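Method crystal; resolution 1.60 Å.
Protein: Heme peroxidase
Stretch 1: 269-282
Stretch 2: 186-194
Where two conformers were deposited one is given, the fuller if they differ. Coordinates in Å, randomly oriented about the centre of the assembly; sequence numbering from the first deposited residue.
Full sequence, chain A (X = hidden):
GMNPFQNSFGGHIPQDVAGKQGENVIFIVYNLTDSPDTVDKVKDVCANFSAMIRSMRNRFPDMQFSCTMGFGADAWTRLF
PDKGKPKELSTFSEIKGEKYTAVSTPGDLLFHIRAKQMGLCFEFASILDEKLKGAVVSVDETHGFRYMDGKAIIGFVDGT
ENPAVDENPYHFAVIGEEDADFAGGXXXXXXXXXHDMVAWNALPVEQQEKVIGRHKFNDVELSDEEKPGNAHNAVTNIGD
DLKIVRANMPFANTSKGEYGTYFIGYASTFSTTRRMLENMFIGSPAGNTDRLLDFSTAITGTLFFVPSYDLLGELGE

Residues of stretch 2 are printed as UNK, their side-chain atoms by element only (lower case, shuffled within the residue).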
ATOM      1  N   THR A 269     -32.586 -16.803  -6.650  1.00 11.70           N
ATOM      2  CA  THR A 269     -33.917 -16.843  -7.237  1.00 11.57           C
ATOM      3  C   THR A 269     -34.396 -15.437  -7.554  1.00 11.59           C
ATOM      4  O   THR A 269     -34.445 -14.567  -6.675  1.00 11.20           O
ATOM      5  CB  THR A 269     -34.963 -17.581  -6.296  1.00 11.53           C
ATOM      6  OG1 THR A 269     -36.283 -17.452  -6.836  1.00 11.48           O
ATOM      7  CG2 THR A 269     -34.942 -17.019  -4.884  1.00 12.13           C
ATOM      8  N   PHE A 270     -34.776 -15.208  -8.797  1.00 11.62           N
ATOM      9  CA  PHE A 270     -35.246 -13.893  -9.192  1.00 11.58           C
ATOM     10  C   PHE A 270     -36.546 -13.485  -8.454  1.00 11.53           C
ATOM     11  O   PHE A 270     -36.819 -12.319  -8.303  1.00 11.72           O
ATOM     12  CB  PHE A 270     -35.436 -13.806 -10.708  1.00 11.74           C
ATOM     13  CG  PHE A 270     -35.856 -12.432 -11.185  1.00 11.23           C
ATOM     14  CD1 PHE A 270     -35.064 -11.301 -10.902  1.00 11.44           C
ATOM     15  CD2 PHE A 270     -37.044 -12.254 -11.872  1.00 14.17           C
ATOM     16  CE1 PHE A 270     -35.453 -10.045 -11.322  1.00 12.09           C
ATOM     17  CE2 PHE A 270     -37.430 -11.000 -12.298  1.00 13.35           C
ATOM     18  CZ  PHE A 270     -36.628  -9.887 -12.024  1.00 13.89           C
ATOM     19  N   SER A 271     -37.283 -14.477  -7.946  1.00 11.13           N
ATOM     20  CA  SER A 271     -38.513 -14.214  -7.189  1.00 10.87           C
ATOM     21  C   SER A 271     -38.260 -13.275  -5.994  1.00 10.71           C
ATOM     22  O   SER A 271     -39.103 -12.477  -5.652  1.00 10.57           O
ATOM     23  CB  SER A 271     -39.177 -15.537  -6.728  1.00 10.63           C
ATOM     24  OG  SER A 271     -38.390 -16.241  -5.795  1.00 10.86           O
ATOM     25  N   THR A 272     -37.086 -13.349  -5.403  1.00 10.83           N
ATOM     26  CA  THR A 272     -36.760 -12.467  -4.288  1.00 10.84           C
ATOM     27  C   THR A 272     -36.599 -11.036  -4.779  1.00 10.97           C
ATOM     28  O   THR A 272     -37.157 -10.084  -4.199  1.00 10.95           O
ATOM     29  CB  THR A 272     -35.494 -12.937  -3.565  1.00 11.00           C
ATOM     30  OG1 THR A 272     -35.758 -14.193  -2.910  1.00 12.59           O
ATOM     31  CG2 THR A 272     -35.046 -11.928  -2.523  1.00 12.29           C
ATOM     32  N   THR A 273     -35.835 -10.878  -5.844  1.00 11.21           N
ATOM     33  CA  THR A 273     -35.626  -9.568  -6.433  1.00 11.38           C
ATOM     34  C   THR A 273     -36.955  -8.974  -6.876  1.00 11.64           C
ATOM     35  O   THR A 273     -37.238  -7.801  -6.615  1.00 11.58           O
ATOM     36  CB  THR A 273     -34.676  -9.649  -7.643  1.00 11.27           C
ATOM     37  OG1 THR A 273     -33.513 -10.393  -7.272  1.00 11.01           O
ATOM     38  CG2 THR A 273     -34.276  -8.241  -8.116  1.00 11.13           C
ATOM     39  N   ARG A 274     -37.796  -9.799  -7.471  1.00 12.04           N
ATOM     40  CA  ARG A 274     -39.064  -9.309  -7.969  0.70 12.41           C
ATOM     41  C   ARG A 274     -39.977  -8.898  -6.815  1.00 12.01           C
ATOM     42  O   ARG A 274     -40.635  -7.876  -6.894  1.00 12.28           O
ATOM     43  CB  ARG A 274     -39.769 -10.320  -8.879  0.70 12.79           C
ATOM     44  CG  ARG A 274     -40.987  -9.682  -9.559  0.70 17.43           C
ATOM     45  CD  ARG A 274     -41.704 -10.566 -10.545  0.70 22.48           C
ATOM     46  NE  ARG A 274     -43.006  -9.964 -10.877  0.70 25.64           N
ATOM     47  CZ  ARG A 274     -43.190  -8.980 -11.768  0.70 26.33           C
ATOM     48  NH1 ARG A 274     -42.183  -8.526 -12.498  0.70 24.49           N
ATOM     49  NH2 ARG A 274     -44.411  -8.487 -11.959  0.70 28.23           N
ATOM     50  N   ARG A 275     -39.939  -9.635  -5.710  1.00 11.84           N
ATOM     51  CA  ARG A 275     -40.740  -9.269  -4.544  1.00 11.97           C
ATOM     52  C   ARG A 275     -40.281  -7.937  -3.947  1.00 11.99           C
ATOM     53  O   ARG A 275     -41.100  -7.113  -3.533  1.00 11.83           O
ATOM     54  CB  ARG A 275     -40.695 -10.371  -3.484  1.00 11.88           C
ATOM     55  CG  ARG A 275     -41.381 -10.002  -2.171  1.00 14.75           C
ATOM     56  CD  ARG A 275     -42.169 -11.140  -1.534  1.00 17.87           C
ATOM     57  NE  ARG A 275     -43.150 -11.713  -2.448  1.00 16.37           N
ATOM     58  CZ  ARG A 275     -44.042 -12.631  -2.098  1.00 15.32           C
ATOM     59  NH1 ARG A 275     -44.076 -13.086  -0.853  1.00 15.56           N
ATOM     60  NH2 ARG A 275     -44.903 -13.102  -2.992  1.00 14.85           N
HETATM   61  N   MSE A 276     -38.966  -7.738  -3.911  1.00 12.02           N
HETATM   62  CA  MSE A 276     -38.365  -6.476  -3.480  0.70 12.13           C
HETATM   63  C   MSE A 276     -38.881  -5.330  -4.358  1.00 12.07           C
HETATM   64  O   MSE A 276     -39.309  -4.292  -3.864  1.00 12.07           O
HETATM   65  CB  MSE A 276     -36.838  -6.577  -3.573  0.70 12.29           C
HETATM   66  CG  MSE A 276     -36.098  -5.342  -3.152  0.70 13.83           C
HETATM   67 SE   MSE A 276     -34.227  -5.400  -3.702  0.40 19.14          SE
HETATM   68  CE  MSE A 276     -34.479  -4.931  -5.612  0.70 17.39           C
ATOM     69  N   LEU A 277     -38.848  -5.542  -5.674  1.00 11.94           N
ATOM     70  CA  LEU A 277     -39.328  -4.545  -6.611  1.00 12.04           C
ATOM     71  C   LEU A 277     -40.820  -4.259  -6.420  1.00 12.17           C
ATOM     72  O   LEU A 277     -41.248  -3.111  -6.531  1.00 12.50           O
ATOM     73  CB  LEU A 277     -39.061  -4.982  -8.049  1.00 11.95           C
ATOM     74  CG  LEU A 277     -37.598  -5.025  -8.467  1.00 11.32           C
ATOM     75  CD1 LEU A 277     -37.453  -5.775  -9.779  1.00 10.89           C
ATOM     76  CD2 LEU A 277     -37.024  -3.637  -8.592  1.00 13.54           C
ATOM     77  N   GLU A 278     -41.612  -5.301  -6.187  1.00 12.42           N
ATOM     78  CA  GLU A 278     -43.054  -5.096  -5.884  1.00 12.92           C
ATOM     79  C   GLU A 278     -43.208  -4.209  -4.636  1.00 12.87           C
ATOM     80  O   GLU A 278     -43.989  -3.243  -4.638  1.00 13.10           O
ATOM     81  CB  GLU A 278     -43.753  -6.414  -5.667  1.00 13.44           C
ATOM     82  CG  GLU A 278     -43.959  -7.238  -6.931  1.00 17.90           C
ATOM     83  CD  GLU A 278     -44.545  -8.632  -6.633  1.00 26.62           C
ATOM     84  OE1 GLU A 278     -44.803  -8.940  -5.438  1.00 31.26           O
ATOM     85  OE2 GLU A 278     -44.725  -9.429  -7.592  1.00 32.49           O
ATOM     86  N   ASN A 279     -42.465  -4.532  -3.575  1.00 12.77           N
ATOM     87  CA  ASN A 279     -42.514  -3.742  -2.349  1.00 12.93           C
ATOM     88  C   ASN A 279     -42.162  -2.269  -2.608  1.00 13.00           C
ATOM     89  O   ASN A 279     -42.707  -1.376  -1.970  1.00 13.04           O
ATOM     90  CB  ASN A 279     -41.558  -4.307  -1.291  1.00 12.90           C
ATOM     91  CG  ASN A 279     -42.102  -5.544  -0.599  1.00 13.76           C
ATOM     92  OD1 ASN A 279     -43.131  -6.100  -0.988  1.00 11.86           O
ATOM     93  ND2 ASN A 279     -41.400  -5.986   0.428  1.00 16.36           N
HETATM   94  N   MSE A 280     -41.201  -2.032  -3.496  1.00 12.91           N
HETATM   95  CA  MSE A 280     -40.744  -0.675  -3.780  1.00 12.92           C
HETATM   96  C   MSE A 280     -41.730   0.101  -4.616  1.00 12.93           C
HETATM   97  O   MSE A 280     -42.096   1.247  -4.269  1.00 12.78           O
HETATM   98  CB  MSE A 280     -39.409  -0.708  -4.516  1.00 13.23           C
HETATM   99  CG  MSE A 280     -38.259  -1.183  -3.676  1.00 13.36           C
HETATM  100 SE   MSE A 280     -36.688  -1.461  -4.780  0.70 22.89          SE
HETATM  101  CE  MSE A 280     -36.406   0.466  -5.362  1.00 18.37           C
ATOM    102  N   PHE A 281     -42.175  -0.499  -5.716  1.00 13.18           N
ATOM    103  CA  PHE A 281     -42.927   0.245  -6.739  1.00 13.22           C
ATOM    104  C   PHE A 281     -44.430   0.191  -6.553  1.00 13.27           C
ATOM    105  O   PHE A 281     -45.124   1.133  -6.912  1.00 13.85           O
ATOM    106  CB  PHE A 281     -42.531  -0.238  -8.143  1.00 13.53           C
ATOM    107  CG  PHE A 281     -41.152   0.213  -8.563  1.00 12.50           C
ATOM    108  CD1 PHE A 281     -40.016  -0.493  -8.155  1.00 12.62           C
ATOM    109  CD2 PHE A 281     -40.987   1.370  -9.304  1.00 10.97           C
ATOM    110  CE1 PHE A 281     -38.763  -0.065  -8.509  1.00 12.46           C
ATOM    111  CE2 PHE A 281     -39.745   1.797  -9.676  1.00 11.74           C
ATOM    112  CZ  PHE A 281     -38.619   1.100  -9.255  1.00 11.70           C
ATOM    113  N   ILE A 282     -44.933  -0.925  -6.054  1.00 13.10           N
ATOM    114  CA  ILE A 282     -46.372  -1.053  -5.765  0.50 12.97           C
ATOM    115  C   ILE A 282     -46.645  -0.726  -4.306  1.00 12.59           C
ATOM    116  O   ILE A 282     -47.597   0.026  -3.984  1.00 12.36           O
ATOM    117  CB  ILE A 282     -46.882  -2.466  -6.065  0.50 13.15           C
ATOM    118  CG1 ILE A 282     -46.525  -2.877  -7.497  0.50 14.67           C
ATOM    119  CG2 ILE A 282     -48.397  -2.546  -5.842  0.50 13.59           C
ATOM    120  CD1 ILE A 282     -47.066  -1.931  -8.566  0.50 14.61           C
ATOM    121  N   UNK A 186     -26.655 -17.743 -11.545  1.00 11.36           N
ATOM    122  CA  UNK A 186     -27.254 -16.653 -10.787  1.00 11.13           C
ATOM    123  C   UNK A 186     -28.190 -15.836 -11.671  1.00 11.00           C
ATOM    124  O   UNK A 186     -27.985 -15.742 -12.877  1.00 11.60           O
ATOM    125  c   UNK A 186     -26.147 -15.735 -10.226  1.00 11.12           C
ATOM    126  o   UNK A 186     -26.692 -14.671  -9.451  1.00 11.06           O
ATOM    127  N   UNK A 187     -29.216 -15.253 -11.059  1.00 10.45           N
ATOM    128  CA  UNK A 187     -30.080 -14.290 -11.721  1.00 10.40           C
ATOM    129  C   UNK A 187     -29.637 -12.918 -11.344  1.00 10.84           C
ATOM    130  O   UNK A 187     -29.663 -12.556 -10.147  1.00 10.94           O
ATOM    131  c   UNK A 187     -33.235 -18.261 -12.455  1.00 10.14           C
ATOM    132  c   UNK A 187     -32.271 -16.856 -10.785  1.00 11.70           C
ATOM    133  c   UNK A 187     -32.139 -15.804 -11.706  1.00 10.46           C
ATOM    134  c   UNK A 187     -31.550 -14.480 -11.294  1.00  9.96           C
ATOM    135  c   UNK A 187     -33.147 -17.233 -13.375  1.00 11.29           C
ATOM    136  c   UNK A 187     -32.836 -18.063 -11.152  1.00 10.82           C
ATOM    137  o   UNK A 187     -33.818 -19.465 -12.831  1.00 12.29           O
ATOM    138  c   UNK A 187     -32.599 -16.000 -12.986  1.00 10.70           C
ATOM    139  N   UNK A 188     -29.246 -12.118 -12.337  1.00 11.00           N
ATOM    140  CA  UNK A 188     -28.822 -10.750 -12.077  1.00 11.32           C
ATOM    141  C   UNK A 188     -29.755  -9.749 -12.724  1.00 11.34           C
ATOM    142  O   UNK A 188     -30.162  -9.901 -13.869  1.00 12.03           O
ATOM    143  c   UNK A 188     -27.311 -10.498 -12.518  1.00 11.70           C
ATOM    144  c   UNK A 188     -27.158 -10.620 -13.981  1.00 12.13           C
ATOM    145  c   UNK A 188     -26.838  -9.153 -12.045  1.00 13.14           C
ATOM    146  N   UNK A 189     -30.143  -8.751 -11.948  1.00 10.85           N
ATOM    147  CA  UNK A 189     -31.041  -7.737 -12.416  1.00 10.49           C
ATOM    148  C   UNK A 189     -30.356  -6.387 -12.316  1.00 10.62           C
ATOM    149  O   UNK A 189     -29.717  -6.095 -11.326  1.00 10.55           O
ATOM    150  c   UNK A 189     -33.802  -5.716 -11.477  1.00 11.50           C
ATOM    151  c   UNK A 189     -34.810  -4.925 -11.984  1.00 12.03           C
ATOM    152  c   UNK A 189     -35.440  -5.287 -13.115  1.00 11.96           C
ATOM    153  c   UNK A 189     -33.425  -6.893 -12.135  1.00  9.97           C
ATOM    154  c   UNK A 189     -34.091  -7.251 -13.273  1.00 11.07           C
ATOM    155  c   UNK A 189     -35.074  -6.451 -13.783  1.00 13.80           C
ATOM    156  c   UNK A 189     -32.341  -7.758 -11.584  1.00 10.63           C
ATOM    157  N   UNK A 190     -30.432  -5.598 -13.388  1.00 10.51           N
ATOM    158  CA  UNK A 190     -29.843  -4.283 -13.398  1.00 10.81           C
ATOM    159  C   UNK A 190     -30.902  -3.192 -13.648  1.00 10.74           C
ATOM    160  O   UNK A 190     -31.878  -3.395 -14.398  1.00 10.77           O
ATOM    161  c   UNK A 190     -28.715  -4.159 -14.474  1.00 11.03           C
ATOM    162  c   UNK A 190     -29.268  -4.407 -15.862  1.00 13.39           C
ATOM    163  c   UNK A 190     -27.552  -5.098 -14.148  1.00 13.18           C
ATOM    164  N   UNK A 191     -30.720  -2.049 -12.961  1.00 11.03           N
ATOM    165  CA  UNK A 191     -31.508  -0.840 -13.203  1.00 11.10           C
ATOM    166  C   UNK A 191     -30.636   0.362 -13.084  1.00 11.20           C
ATOM    167  O   UNK A 191     -29.942   0.521 -12.075  1.00 11.70           O
ATOM    168  c   UNK A 191     -32.619  -0.673 -12.167  1.00 11.24           C
ATOM    169  n   UNK A 191     -35.875  -1.126 -11.325  1.00 12.48           N
ATOM    170  c   UNK A 191     -33.648  -1.683 -12.147  1.00 11.85           C
ATOM    171  c   UNK A 191     -34.614  -1.462 -10.999  1.00 12.07           C
ATOM    172  o   UNK A 191     -34.233  -1.582  -9.829  1.00 14.93           O
ATOM    173  N   UNK A 192     -30.741   1.267 -14.047  1.00 11.35           N
ATOM    174  CA  UNK A 192     -30.155   2.610 -13.909  1.00 11.69           C
ATOM    175  C   UNK A 192     -31.179   3.552 -13.294  1.00 11.44           C
ATOM    176  O   UNK A 192     -32.309   3.674 -13.807  1.00 11.46           O
ATOM    177  c   UNK A 192     -27.810   4.534 -17.267  1.00 19.32           C
ATOM    178  c   UNK A 192     -28.234   3.105 -17.222  1.00 19.79           C
ATOM    179  n   UNK A 192     -27.556   4.981 -18.700  1.00 22.48           N
ATOM    180  c   UNK A 192     -29.733   3.174 -15.253  1.00 12.21           C
ATOM    181  c   UNK A 192     -28.496   2.621 -15.771  1.00 16.35           C
ATOM    182  N   UNK A 193     -30.796   4.192 -12.190  1.00 11.42           N
ATOM    183  CA  UNK A 193     -31.609   5.206 -11.546  1.00 11.76           C
ATOM    184  C   UNK A 193     -30.985   6.583 -11.723  1.00 12.18           C
ATOM    185  O   UNK A 193     -29.780   6.746 -11.544  1.00 12.50           O
ATOM    186  c   UNK A 193     -31.736   4.933 -10.060  1.00 12.10           C
ATOM    187  c   UNK A 193     -33.036   1.471  -9.167  1.00 12.38           C
ATOM    188  c   UNK A 193     -32.663   3.808  -9.699  1.00 12.04           C
ATOM    189  c   UNK A 193     -34.883   3.006  -9.097  1.00 12.27           C
ATOM    190  c   UNK A 193     -34.388   1.728  -8.952  1.00 13.43           C
ATOM    191  c   UNK A 193     -32.187   2.513  -9.531  1.00 12.99           C
ATOM    192  c   UNK A 193     -34.025   4.043  -9.490  1.00 12.49           C
ATOM    193  o   UNK A 193     -35.251   0.680  -8.594  1.00 12.51           O
ATOM    194  N   UNK A 194     -31.803   7.551 -12.096  1.00 12.11           N
ATOM    195  CA  UNK A 194     -31.379   8.964 -12.147  1.00 12.30           C
ATOM    196  C   UNK A 194     -31.972   9.689 -10.954  1.00 12.51           C
ATOM    197  O   UNK A 194     -33.170   9.588 -10.696  1.00 12.17           O
ATOM    198  c   UNK A 194     -31.290   8.851 -14.668  1.00 14.20           C
ATOM    199  c   UNK A 194     -31.392  11.101 -13.496  1.00 12.79           C
ATOM    200  c   UNK A 194     -29.781   8.768 -14.732  1.00 16.03           C
ATOM    201  c   UNK A 194     -31.835   9.633 -13.447  1.00 12.42           C
TER
HETATM  202  O   HOH W   1     -31.619 -10.595  -9.293  1.00 13.22           O

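Position 186 carries two side-chain atoms, one carbon followed by one oxygen, and makes no contact with stretch 1. One carbon and a terminal oxygen make Ser186, whose hydroxyl is hydrogen-bonded elsewhere in the structure, as a buried polar group should be.

At position 187 one carbon leads to a six-carbon ring that bears an oxygen. The ring lies against the backbone N of Phe270. This is Tyr187. Its CD2 is 3.6 Å from N of Phe270 and 3.9 Å from CA of Thr269, and its CG is 4.0 Å from CB of Phe270, so a broad, flat side chain packs against Thr269 and Phe270, where the helix begins, while its OH is satisfied elsewhere in the structure.

Position 188 has three carbons, forked at the first, and its CA-to-CB bond points away from the helix. It is Val188, a buried, beta-branched residue of a kind well suited to an extended strand.

Position 189 again faces the helix, with one carbon and a six-carbon ring carrying no oxygen. The ring lies among Phe270, Thr273 and Leu277, with no polar partner on the helix, and Phe189 fits this apolar place. Its CE2 is 3.5 Å from CD1 of Leu277, its CD1 is 3.7 Å from CE1 of Phe270, and its CB is 4.0 Å from CG2 of Thr273. The two phenylalanine rings meet obliquely, their planes at 44°.

Position 190 repeats the three-carbon fork, out of reach of the helix and buried. It is Val190, whose compact, apolar, beta-branched side chain suits a buried strand position and needs no polar partner.

At position 191 three carbons run in a row, the third bearing one oxygen and one nitrogen, an amide that approaches Leu277 and Phe281. This is Gln191. Its oxygen accepts a hydrogen bond from the side chain at position 193, which suits a buried polar group, while the amide also packs against apolar groups of the helix: OE1 lies 3.7 Å from CD2 of Leu277, and NE2 lies 4.1 Å from CZ of Phe281.

Position 192 has four carbons in a row ending in nitrogen, out of reach of the helix and partly exposed. Lys192 suits such a site, where its charged end can find a partner elsewhere in the structure.

Position 193 has one carbon and a six-carbon ring with an oxygen, which reaches Met280 and Phe281. It is Tyr193. Its OH donates to OE1 of Gln191 at 2.8 Å, a bond that satisfies the buried hydroxyl. The same OH is 3.4 Å from CE of Met280, a selenomethionine, and 3.5 Å from CZ of Phe281, at the edge of that ring.

Position 194 has four carbons, forked at the first with one arm two carbons long, all out of reach of stretch 1. This is Ile194, whose beta-branching suits an extended strand at a partly exposed position.

Strand alternation thus brings 187, 189, 191 and 193 to a helix running at 27° to the strand. No direct hydrogen bond crosses; packing buries 411 Å² in all. One water bridges the stretches, its oxygen donating to O of Tyr187 at 2.9 Å and lying 2.8 Å from OG1 of Thr273.

Stretch 2, residues 186-194: SYVFVQKYI
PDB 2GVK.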